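Local coordinates for protein EvdMO1 (Micromonospora carbonacea, PDB 5T39) that probably transfers methyl groups from S-adenosylmethionine in everninomicin biosynthesis, using the Rossmann-like methyltransferase domain of a fused methyltransferase-oxidase, at residues S176-G181 with V213-R218; S220-L225 with C245-V250; E109-A114 with L128-V133. One frame throughout, in Å; residues are numbered along the deposited sequence.

Contact 1 of 3, residues S176-G181 with V213-R218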
loop_
_atom_site.group_PDB
_atom_site.type_symbol
_atom_site.label_atom_id
_atom_site.label_comp_id
_atom_site.label_asym_id
_atom_site.label_seq_id
_atom_site.Cartn_x
_atom_site.Cartn_y
_atom_site.Cartn_z
ATOM N N SER A 176 1.399 -7.570 0.192
ATOM C CA SER A 176 2.800 -7.689 0.571
ATOM C C SER A 176 2.891 -7.250 2.022
ATOM O O SER A 176 2.489 -6.127 2.351
ATOM C CB SER A 176 3.660 -6.811 -0.330
ATOM O OG SER A 176 5.024 -6.877 0.035
ATOM N N THR A 177 3.355 -8.147 2.896
ATOM C CA THR A 177 3.344 -7.862 4.320
ATOM C C THR A 177 4.418 -8.659 5.036
ATOM O O THR A 177 4.867 -9.706 4.567
ATOM C CB THR A 177 1.965 -8.183 4.926
ATOM O OG1 THR A 177 1.905 -7.706 6.274
ATOM C CG2 THR A 177 1.634 -9.665 4.872
ATOM N N HIS A 178 4.784 -8.167 6.213
ATOM C CA HIS A 178 5.451 -9.006 7.189
ATOM C C HIS A 178 4.435 -9.815 7.989
ATOM O O HIS A 178 3.257 -9.464 8.099
ATOM C CB HIS A 178 6.229 -8.162 8.186
ATOM C CG HIS A 178 7.324 -7.355 7.575
ATOM N ND1 HIS A 178 8.369 -7.921 6.880
ATOM C CD2 HIS A 178 7.555 -6.021 7.584
ATOM C CE1 HIS A 178 9.187 -6.968 6.469
ATOM N NE2 HIS A 178 8.718 -5.806 6.886
ATOM N N TYR A 179 4.928 -10.900 8.576
ATOM C CA TYR A 179 4.203 -11.649 9.588
ATOM C C TYR A 179 5.244 -12.131 10.591
ATOM O O TYR A 179 6.449 -12.043 10.347
ATOM C CB TYR A 179 3.327 -12.774 8.993
ATOM C CG TYR A 179 4.097 -13.925 8.404
ATOM C CD1 TYR A 179 4.416 -13.976 7.049
ATOM C CD2 TYR A 179 4.512 -14.974 9.212
ATOM C CE1 TYR A 179 5.134 -15.044 6.526
ATOM C CE2 TYR A 179 5.222 -16.033 8.701
ATOM C CZ TYR A 179 5.541 -16.066 7.365
ATOM O OH TYR A 179 6.274 -17.134 6.890
ATOM N N TRP A 180 4.782 -12.620 11.733
ATOM C CA TRP A 180 5.666 -13.021 12.819
ATOM C C TRP A 180 5.889 -14.524 12.754
ATOM O O TRP A 180 4.933 -15.289 12.610
ATOM C CB TRP A 180 5.051 -12.627 14.157
ATOM C CG TRP A 180 5.957 -12.860 15.312
ATOM C CD1 TRP A 180 5.779 -13.766 16.309
ATOM C CD2 TRP A 180 7.197 -12.186 15.596
ATOM N NE1 TRP A 180 6.817 -13.699 17.200
ATOM C CE2 TRP A 180 7.705 -12.742 16.787
ATOM C CE3 TRP A 180 7.923 -11.172 14.965
ATOM C CZ2 TRP A 180 8.902 -12.313 17.366
ATOM C CZ3 TRP A 180 9.116 -10.744 15.545
ATOM C CH2 TRP A 180 9.591 -11.321 16.730
ATOM N N GLY A 181 7.153 -14.942 12.880
ATOM C CA GLY A 181 7.582 -16.305 12.609
ATOM C C GLY A 181 7.377 -17.325 13.703
ATOM O O GLY A 181 7.762 -18.484 13.522
ATOM N N VAL A 213 0.035 -1.760 16.928
ATOM C CA VAL A 213 -0.243 -2.604 15.775
ATOM C C VAL A 213 -0.329 -4.045 16.256
ATOM O O VAL A 213 0.129 -4.387 17.345
ATOM C CB VAL A 213 0.845 -2.479 14.677
ATOM C CG1 VAL A 213 0.954 -1.062 14.194
ATOM C CG2 VAL A 213 2.203 -2.980 15.161
ATOM N N ARG A 214 -0.897 -4.908 15.410
ATOM C CA ARG A 214 -0.844 -6.344 15.655
ATOM C C ARG A 214 -0.314 -7.045 14.422
ATOM O O ARG A 214 -0.856 -6.874 13.325
ATOM C CB ARG A 214 -2.203 -6.928 16.027
ATOM C CG ARG A 214 -2.671 -6.476 17.383
ATOM C CD ARG A 214 -3.971 -7.134 17.784
ATOM N NE ARG A 214 -4.441 -6.731 19.107
ATOM C CZ ARG A 214 -5.158 -5.647 19.349
ATOM N NH1 ARG A 214 -5.473 -4.816 18.375
ATOM N NH2 ARG A 214 -5.540 -5.373 20.589
ATOM N N TRP A 215 0.739 -7.824 14.604
ATOM C CA TRP A 215 1.223 -8.730 13.579
ATOM C C TRP A 215 0.569 -10.088 13.784
ATOM O O TRP A 215 0.226 -10.462 14.902
ATOM C CB TRP A 215 2.738 -8.899 13.665
ATOM C CG TRP A 215 3.572 -7.719 13.292
ATOM C CD1 TRP A 215 3.303 -6.399 13.498
ATOM C CD2 TRP A 215 4.844 -7.774 12.651
ATOM N NE1 TRP A 215 4.341 -5.627 13.021
ATOM C CE2 TRP A 215 5.298 -6.453 12.497
ATOM C CE3 TRP A 215 5.648 -8.818 12.198
ATOM C CZ2 TRP A 215 6.519 -6.150 11.896
ATOM C CZ3 TRP A 215 6.853 -8.521 11.620
ATOM C CH2 TRP A 215 7.281 -7.198 11.471
ATOM N N LEU A 216 0.421 -10.840 12.701
ATOM C CA LEU A 216 -0.142 -12.185 12.723
ATOM C C LEU A 216 0.966 -13.221 12.600
ATOM O O LEU A 216 1.993 -12.968 11.970
ATOM C CB LEU A 216 -1.115 -12.351 11.556
ATOM C CG LEU A 216 -2.363 -11.469 11.669
ATOM C CD1 LEU A 216 -3.099 -11.366 10.358
ATOM C CD2 LEU A 216 -3.312 -11.993 12.713
ATOM N N ASP A 217 0.750 -14.404 13.191
ATOM C CA ASP A 217 1.567 -15.543 12.784
ATOM C C ASP A 217 1.083 -16.054 11.427
ATOM O O ASP A 217 0.085 -15.583 10.886
ATOM C CB ASP A 217 1.657 -16.622 13.874
ATOM C CG ASP A 217 0.354 -17.351 14.148
ATOM O OD1 ASP A 217 -0.674 -17.058 13.504
ATOM O OD2 ASP A 217 0.372 -18.240 15.044
ATOM N N ARG A 218 1.819 -16.997 10.844
ATOM C CA ARG A 218 1.507 -17.398 9.477
ATOM C C ARG A 218 0.133 -18.034 9.388
ATOM O O ARG A 218 -0.645 -17.735 8.475
ATOM C CB ARG A 218 2.564 -18.350 8.916
ATOM C CG ARG A 218 2.502 -18.428 7.395
ATOM C CD ARG A 218 3.477 -19.456 6.847
ATOM N NE ARG A 218 3.605 -19.400 5.389
ATOM C CZ ARG A 218 2.774 -19.974 4.520
ATOM N NH1 ARG A 218 1.729 -20.687 4.932
ATOM N NH2 ARG A 218 3.010 -19.858 3.218
HETATM O O HOH W 1 1.093 -9.648 10.134
HETATM O O HOH W 2 4.353 -17.818 12.012
#
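The Tyr179 side chain touches Leu216 to Arg218 from CB to its hydroxyl. Its CB lies 3.3 Å from Leu216 O, a carbonyl oxygen that also sits near the ring plane at the edge. Chi1 of 69° sets CG between the backbone N and the carbonyl carbon, which turns one face of the ring to the aliphatic part of Arg218, the two side chains crossing at a slant. Farther out, CD2 faces the backbone N of Arg218, and CE2 of Tyr179 comes within 3.5 Å of Arg218 CB. Arg218 CG makes a CH-pi contact over one face, 4.2 Å from the Tyr179 ring centroid. At the tip, Tyr179 OH is 3.6 Å from Arg218 CD and lies at the guanidinium edge; both the hydroxyl and Arg218 NE engage Glu238, by hydrogen bond and salt bridge respectively.

The backbones are joined by one nearly straight hydrogen bond, Trp180 N to Leu216 O (2.8 Å, 176°). Two waters bridge the same crossing: one from His178 O to Leu216 N, the other from Trp180 O to Arg218 N. Beside Tyr179, His178 CB packs 3.5 Å from Trp215 CZ3, with the two rings nearly parallel but slid too far apart to overlap much.

The short strand segments cross at 77°, where the end of strand 172-180 of the central sheet meets strand 212-216 of a separate three-stranded sheet. Asp217 then N-caps helix 218-228, and Leu216 leans on Pro159 and Trp160 of helix 159-169.

Contact 2 of 3, residues S220-L225 with C245-V250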
loop_
_atom_site.group_PDB
_atom_site.type_symbol
_atom_site.label_atom_id
_atom_site.label_comp_id
_atom_site.label_asym_id
_atom_site.label_seq_id
_atom_site.Cartn_x
_atom_site.Cartn_y
_atom_site.Cartn_z
ATOM N N SER A 220 -2.436 -17.607 11.233
ATOM C CA SER A 220 -3.503 -16.634 11.407
ATOM C C SER A 220 -3.623 -15.713 10.202
ATOM O O SER A 220 -4.732 -15.290 9.873
ATOM C CB SER A 220 -3.291 -15.829 12.685
ATOM O OG SER A 220 -3.354 -16.676 13.818
ATOM N N LEU A 221 -2.508 -15.387 9.543
ATOM C CA LEU A 221 -2.577 -14.616 8.308
ATOM C C LEU A 221 -3.373 -15.362 7.251
ATOM O O LEU A 221 -4.253 -14.786 6.601
ATOM C CB LEU A 221 -1.167 -14.298 7.810
ATOM C CG LEU A 221 -1.104 -13.616 6.446
ATOM C CD1 LEU A 221 -1.814 -12.271 6.463
ATOM C CD2 LEU A 221 0.340 -13.472 6.002
ATOM N N PHE A 222 -3.072 -16.647 7.056
ATOM C CA PHE A 222 -3.795 -17.417 6.051
ATOM C C PHE A 222 -5.251 -17.608 6.455
ATOM O O PHE A 222 -6.142 -17.531 5.600
ATOM C CB PHE A 222 -3.068 -18.731 5.756
ATOM C CG PHE A 222 -1.949 -18.561 4.773
ATOM C CD1 PHE A 222 -2.080 -19.018 3.473
ATOM C CD2 PHE A 222 -0.783 -17.903 5.115
ATOM C CE1 PHE A 222 -1.067 -18.835 2.545
ATOM C CE2 PHE A 222 0.218 -17.689 4.180
ATOM C CZ PHE A 222 0.072 -18.163 2.891
ATOM N N ALA A 223 -5.517 -17.834 7.746
ATOM C CA ALA A 223 -6.903 -17.928 8.188
ATOM C C ALA A 223 -7.652 -16.622 7.956
ATOM O O ALA A 223 -8.810 -16.630 7.537
ATOM C CB ALA A 223 -6.970 -18.330 9.660
ATOM N N ALA A 224 -7.004 -15.484 8.227
ATOM C CA ALA A 224 -7.659 -14.190 8.038
ATOM C C ALA A 224 -7.971 -13.940 6.568
ATOM O O ALA A 224 -9.030 -13.399 6.233
ATOM C CB ALA A 224 -6.777 -13.079 8.597
ATOM N N LEU A 225 -7.069 -14.346 5.671
ATOM C CA LEU A 225 -7.352 -14.250 4.243
ATOM C C LEU A 225 -8.551 -15.103 3.876
ATOM O O LEU A 225 -9.479 -14.632 3.202
ATOM C CB LEU A 225 -6.126 -14.695 3.443
ATOM C CG LEU A 225 -5.039 -13.641 3.335
ATOM C CD1 LEU A 225 -3.721 -14.281 2.971
ATOM C CD2 LEU A 225 -5.436 -12.574 2.318
ATOM N N CYS A 245 9.147 -12.256 9.245
ATOM C CA CYS A 245 9.004 -12.945 7.973
ATOM C C CYS A 245 8.417 -11.977 6.954
ATOM O O CYS A 245 7.750 -11.005 7.317
ATOM C CB CYS A 245 8.066 -14.142 8.119
ATOM S SG CYS A 245 8.659 -15.404 9.269
ATOM N N ASP A 246 8.643 -12.277 5.671
ATOM C CA ASP A 246 8.141 -11.473 4.564
ATOM C C ASP A 246 7.326 -12.366 3.641
ATOM O O ASP A 246 7.727 -13.500 3.367
ATOM C CB ASP A 246 9.290 -10.908 3.707
ATOM C CG ASP A 246 10.342 -10.166 4.502
ATOM O OD1 ASP A 246 10.100 -9.752 5.653
ATOM O OD2 ASP A 246 11.440 -9.995 3.942
ATOM N N ILE A 247 6.213 -11.859 3.117
ATOM C CA ILE A 247 5.428 -12.637 2.167
ATOM C C ILE A 247 4.734 -11.698 1.188
ATOM O O ILE A 247 4.327 -10.578 1.531
ATOM C CB ILE A 247 4.445 -13.591 2.895
ATOM C CG1 ILE A 247 3.982 -14.727 1.975
ATOM C CG2 ILE A 247 3.263 -12.824 3.480
ATOM C CD1 ILE A 247 3.183 -15.797 2.705
ATOM N N VAL A 248 4.597 -12.177 -0.045
ATOM C CA VAL A 248 3.769 -11.550 -1.064
ATOM C C VAL A 248 2.818 -12.620 -1.564
ATOM O O VAL A 248 3.261 -13.680 -2.021
ATOM C CB VAL A 248 4.601 -10.977 -2.226
ATOM C CG1 VAL A 248 3.689 -10.290 -3.230
ATOM C CG2 VAL A 248 5.677 -10.016 -1.723
ATOM N N VAL A 249 1.525 -12.347 -1.486
ATOM C CA VAL A 249 0.520 -13.293 -1.940
ATOM C C VAL A 249 -0.499 -12.574 -2.796
ATOM O O VAL A 249 -0.739 -11.368 -2.655
ATOM C CB VAL A 249 -0.215 -14.034 -0.806
ATOM C CG1 VAL A 249 0.755 -14.692 0.130
ATOM C CG2 VAL A 249 -1.143 -13.128 -0.046
ATOM N N VAL A 250 -1.117 -13.341 -3.680
ATOM C CA VAL A 250 -2.302 -12.926 -4.401
ATOM C C VAL A 250 -3.470 -13.714 -3.837
ATOM O O VAL A 250 -3.452 -14.949 -3.841
ATOM C CB VAL A 250 -2.158 -13.183 -5.907
ATOM C CG1 VAL A 250 -3.427 -12.768 -6.622
ATOM C CG2 VAL A 250 -0.945 -12.461 -6.467
#
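Leu221, Phe222 and Leu225 pack on Ile247 and Val249 in a purely apolar helix-on-sheet contact, where helix 218-228 covers one side of strand 244-252. The axes of the two short segments run 11.9 Å apart at closest and 21° from parallel, a spacing bridged by side chains alone. Leu221 and Ile247 pass each other in opposite directions, with Leu221 CD2 3.9 Å from Ile247 CG2. The other branch of Ile247 is extended: CG1 stands anti to the backbone N (chi1 -160°), which carries CD1 to the edge of the Phe222 ring, 3.8 Å from CE2 of that phenylalanine.

In the Rossmann-like methyltransferase sheet, with strand order 3-2-1-4-5-7-6, strand 244-252 is the antiparallel seventh strand, inserted between 172-180 and 232-239. The helix leads into the last of these, and Phe222 and Leu225 also touch its Ile233.

One turn along from Leu221, Leu225 reaches Val249 tip to tip, its CD1 4.1 Å from Val249 CG2. Phe222 CZ approaches Val249 more loosely, at 4.5 Å from CG1. Thr177 of strand 172-180 flanks Ile247 within the sheet, while Leu163 of helix 159-169 packs against Leu225.

Contact 3 of 3, residues E109-A114 with L128-V133. With SAH (S-adenosyl-L-homocysteine), chain B.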
loop_
_atom_site.group_PDB
_atom_site.type_symbol
_atom_site.label_atom_id
_atom_site.label_comp_id
_atom_site.label_asym_id
_atom_site.label_seq_id
_atom_site.Cartn_x
_atom_site.Cartn_y
_atom_site.Cartn_z
ATOM N N GLU A 109 0.812 14.747 5.029
ATOM C CA GLU A 109 2.091 15.166 4.466
ATOM C C GLU A 109 2.522 14.252 3.328
ATOM O O GLU A 109 3.090 14.713 2.330
ATOM C CB GLU A 109 3.155 15.206 5.562
ATOM C CG GLU A 109 2.893 16.247 6.636
ATOM C CD GLU A 109 2.059 15.726 7.820
ATOM O OE1 GLU A 109 1.440 14.634 7.729
ATOM O OE2 GLU A 109 2.035 16.420 8.859
ATOM N N ASN A 110 2.270 12.945 3.461
ATOM C CA ASN A 110 2.592 12.014 2.386
ATOM C C ASN A 110 1.695 12.268 1.189
ATOM O O ASN A 110 2.157 12.339 0.042
ATOM C CB ASN A 110 2.412 10.570 2.850
ATOM C CG ASN A 110 3.414 10.147 3.902
ATOM O OD1 ASN A 110 4.405 10.829 4.163
ATOM N ND2 ASN A 110 3.155 9.008 4.516
ATOM N N LEU A 111 0.396 12.426 1.450
ATOM C CA LEU A 111 -0.572 12.665 0.387
ATOM C C LEU A 111 -0.196 13.880 -0.451
ATOM O O LEU A 111 -0.314 13.856 -1.681
ATOM C CB LEU A 111 -1.960 12.853 1.003
ATOM C CG LEU A 111 -3.080 13.317 0.083
ATOM C CD1 LEU A 111 -3.315 12.305 -0.984
ATOM C CD2 LEU A 111 -4.328 13.563 0.880
ATOM N N ARG A 112 0.246 14.959 0.196
ATOM C CA ARG A 112 0.623 16.149 -0.563
ATOM C C ARG A 112 1.772 15.862 -1.516
ATOM O O ARG A 112 1.806 16.395 -2.632
ATOM C CB ARG A 112 0.993 17.296 0.367
ATOM C CG ARG A 112 -0.150 17.823 1.213
ATOM C CD ARG A 112 -1.435 18.099 0.442
ATOM N NE ARG A 112 -2.520 18.381 1.376
ATOM C CZ ARG A 112 -3.794 18.054 1.185
ATOM N NH1 ARG A 112 -4.170 17.420 0.083
ATOM N NH2 ARG A 112 -4.699 18.353 2.107
ATOM N N ARG A 113 2.730 15.041 -1.092
ATOM C CA ARG A 113 3.787 14.592 -1.990
ATOM C C ARG A 113 3.253 13.818 -3.173
ATOM O O ARG A 113 3.624 14.057 -4.326
ATOM C CB ARG A 113 4.972 13.923 -1.305
ATOM C CG ARG A 113 5.471 14.645 -0.118
ATOM C CD ARG A 113 6.868 14.189 0.302
ATOM N NE ARG A 113 7.008 14.548 1.697
ATOM C CZ ARG A 113 6.655 13.781 2.728
ATOM N NH1 ARG A 113 6.319 12.512 2.551
ATOM N NH2 ARG A 113 6.687 14.282 3.943
ATOM N N ALA A 114 2.391 12.842 -2.889
ATOM C CA ALA A 114 1.806 12.025 -3.944
ATOM C C ALA A 114 1.024 12.878 -4.934
ATOM O O ALA A 114 1.104 12.660 -6.143
ATOM C CB ALA A 114 0.914 10.947 -3.328
ATOM N N LEU A 128 -6.268 10.546 -5.644
ATOM C CA LEU A 128 -5.706 10.319 -4.327
ATOM C C LEU A 128 -6.628 10.937 -3.293
ATOM O O LEU A 128 -7.155 12.036 -3.510
ATOM C CB LEU A 128 -4.322 10.955 -4.226
ATOM C CG LEU A 128 -3.243 10.310 -5.099
ATOM C CD1 LEU A 128 -2.094 11.254 -5.329
ATOM C CD2 LEU A 128 -2.745 9.032 -4.434
ATOM N N ARG A 129 -6.798 10.258 -2.159
ATOM C CA ARG A 129 -7.655 10.754 -1.097
ATOM C C ARG A 129 -7.035 10.448 0.251
ATOM O O ARG A 129 -6.445 9.379 0.449
ATOM C CB ARG A 129 -9.025 10.081 -1.092
ATOM C CG ARG A 129 -9.892 10.310 -2.276
ATOM C CD ARG A 129 -11.253 9.702 -2.042
ATOM N NE ARG A 129 -11.950 9.595 -3.298
ATOM C CZ ARG A 129 -12.971 8.785 -3.514
ATOM N NH1 ARG A 129 -13.441 8.005 -2.538
ATOM N NH2 ARG A 129 -13.519 8.749 -4.715
ATOM N N ILE A 130 -7.197 11.382 1.182
ATOM C CA ILE A 130 -6.895 11.099 2.571
ATOM C C ILE A 130 -7.904 10.083 3.085
ATOM O O ILE A 130 -9.101 10.156 2.778
ATOM C CB ILE A 130 -6.940 12.400 3.394
ATOM C CG1 ILE A 130 -6.240 12.213 4.737
ATOM C CG2 ILE A 130 -8.382 12.896 3.583
ATOM C CD1 ILE A 130 -4.740 12.313 4.642
ATOM N N ALA A 131 -7.433 9.124 3.869
ATOM C CA ALA A 131 -8.313 8.151 4.498
ATOM C C ALA A 131 -7.521 7.394 5.548
ATOM O O ALA A 131 -6.335 7.109 5.366
ATOM C CB ALA A 131 -8.872 7.153 3.478
ATOM N N ASP A 132 -8.208 7.011 6.616
ATOM C CA ASP A 132 -7.676 6.089 7.613
ATOM C C ASP A 132 -8.364 4.757 7.365
ATOM O O ASP A 132 -9.565 4.631 7.587
ATOM C CB ASP A 132 -7.999 6.602 9.014
ATOM C CG ASP A 132 -7.513 5.679 10.117
ATOM O OD1 ASP A 132 -7.098 4.532 9.837
ATOM O OD2 ASP A 132 -7.551 6.113 11.288
ATOM N N VAL A 133 -7.613 3.768 6.887
ATOM C CA VAL A 133 -8.229 2.490 6.547
ATOM C C VAL A 133 -8.842 1.792 7.751
ATOM O O VAL A 133 -9.654 0.886 7.569
ATOM C CB VAL A 133 -7.273 1.532 5.795
ATOM C CG1 VAL A 133 -6.785 2.158 4.503
ATOM C CG2 VAL A 133 -6.126 1.070 6.686
HETATM N N SAH B . 2.406 1.030 0.014
HETATM C CA SAH B . 3.719 1.670 -0.005
HETATM C CB SAH B . 4.010 2.427 1.280
HETATM C CG SAH B . 4.035 1.546 2.524
HETATM S SD SAH B . 4.494 2.478 4.008
HETATM C C SAH B . 4.795 0.624 -0.221
HETATM O O SAH B . 5.970 0.963 -0.398
HETATM O OXT SAH B . 4.481 -0.564 -0.201
HETATM C "C5'" SAH B . 2.853 2.612 4.763
HETATM C "C4'" SAH B . 1.967 3.699 4.162
HETATM O "O4'" SAH B . 0.644 3.496 4.662
HETATM C "C3'" SAH B . 2.394 5.105 4.553
HETATM O "O3'" SAH B . 2.204 6.033 3.504
HETATM C "C2'" SAH B . 1.478 5.387 5.734
HETATM O "O2'" SAH B . 1.266 6.750 6.057
HETATM C "C1'" SAH B . 0.206 4.675 5.301
HETATM N N9 SAH B . -0.691 4.301 6.394
HETATM C C8 SAH B . -0.347 3.749 7.601
HETATM N N7 SAH B . -1.453 3.507 8.329
HETATM C C5 SAH B . -2.511 3.921 7.582
HETATM C C6 SAH B . -3.884 3.940 7.820
HETATM N N6 SAH B . -4.439 3.526 8.956
HETATM N N1 SAH B . -4.700 4.416 6.838
HETATM C C2 SAH B . -4.170 4.878 5.667
HETATM N N3 SAH B . -2.832 4.904 5.395
HETATM C C4 SAH B . -2.042 4.408 6.368
#
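Leu111 inserts its two methyls against Leu128 and Ile130, joining the helix and second strand of a beta-alpha-beta unit (100-105, 108-121, 126-130) in the Rossmann-like fold. CG lies opposite the backbone N (chi1 171°), and from there the methyls diverge: Leu111 CD1 is 3.7 Å from Leu128 CB, while Leu111 CD2 comes within 3.6 Å of the backbone N of Ile130. One turn on, Ala114 CB receives Leu128 CD1 at 3.6 Å.

Beyond this packing, both segments reach S-adenosylhomocysteine, one at the adenine and the other at the ribose. The strand exit reads the adenine: Val133 N donates to SAH N1 (3.0 Å, 168°), and SAH N6 donates to Asp132 OD1 at 3.0 Å. That carboxylate oxygen also accepts from Glu134 N, a second-shell bond that helps fix its position. On the ribose side, Asn110 ND2 offers SAH O3' a weak hydrogen bond of 3.3 Å, while Glu105 OE1 and Gln205 O take up the same amide nitrogen.

Behind the amide stands Arg113, whose NH1 gives Asn110 OD1 a bent bond of 3.0 Å (142°), which limits rotation of the amide. With an alanine in place of Asn110, the ribose O3' would probably lose this weak donor, Glu105 and Gln205 their shared amide nitrogen, and Arg113 NH1 one of its acceptors, the salt bridge to Glu86 remaining. Arg113 is itself tied to Glu86, Gln205 and Leu34 O, and the backbone oxygen Glu109 O lies 3.7 Å above the plane of the Arg113 guanidinium, over its centre.

Overall arrangement
All three contacts reach the same seven-stranded sheet. Contacts 1 and 2 are neighbours, with centres 8 Å apart; strands 172-180 and 244-252 pair directly, and strand 212-216 runs on into helix 218-228. Contact 3 lies across the chain's centre, about 24 and 25 Å from them between centres. Contact 2 is the most buried and entirely apolar. Contact 1, partly buried where two sheets meet, mixes aromatic packing with a backbone bond, waters and a shared Glu238. Contact 3 is also partly buried, with Ile130 exposed; its leucine packing resembles contact 2, yet it alone adds polar groups that bind the cofactor product.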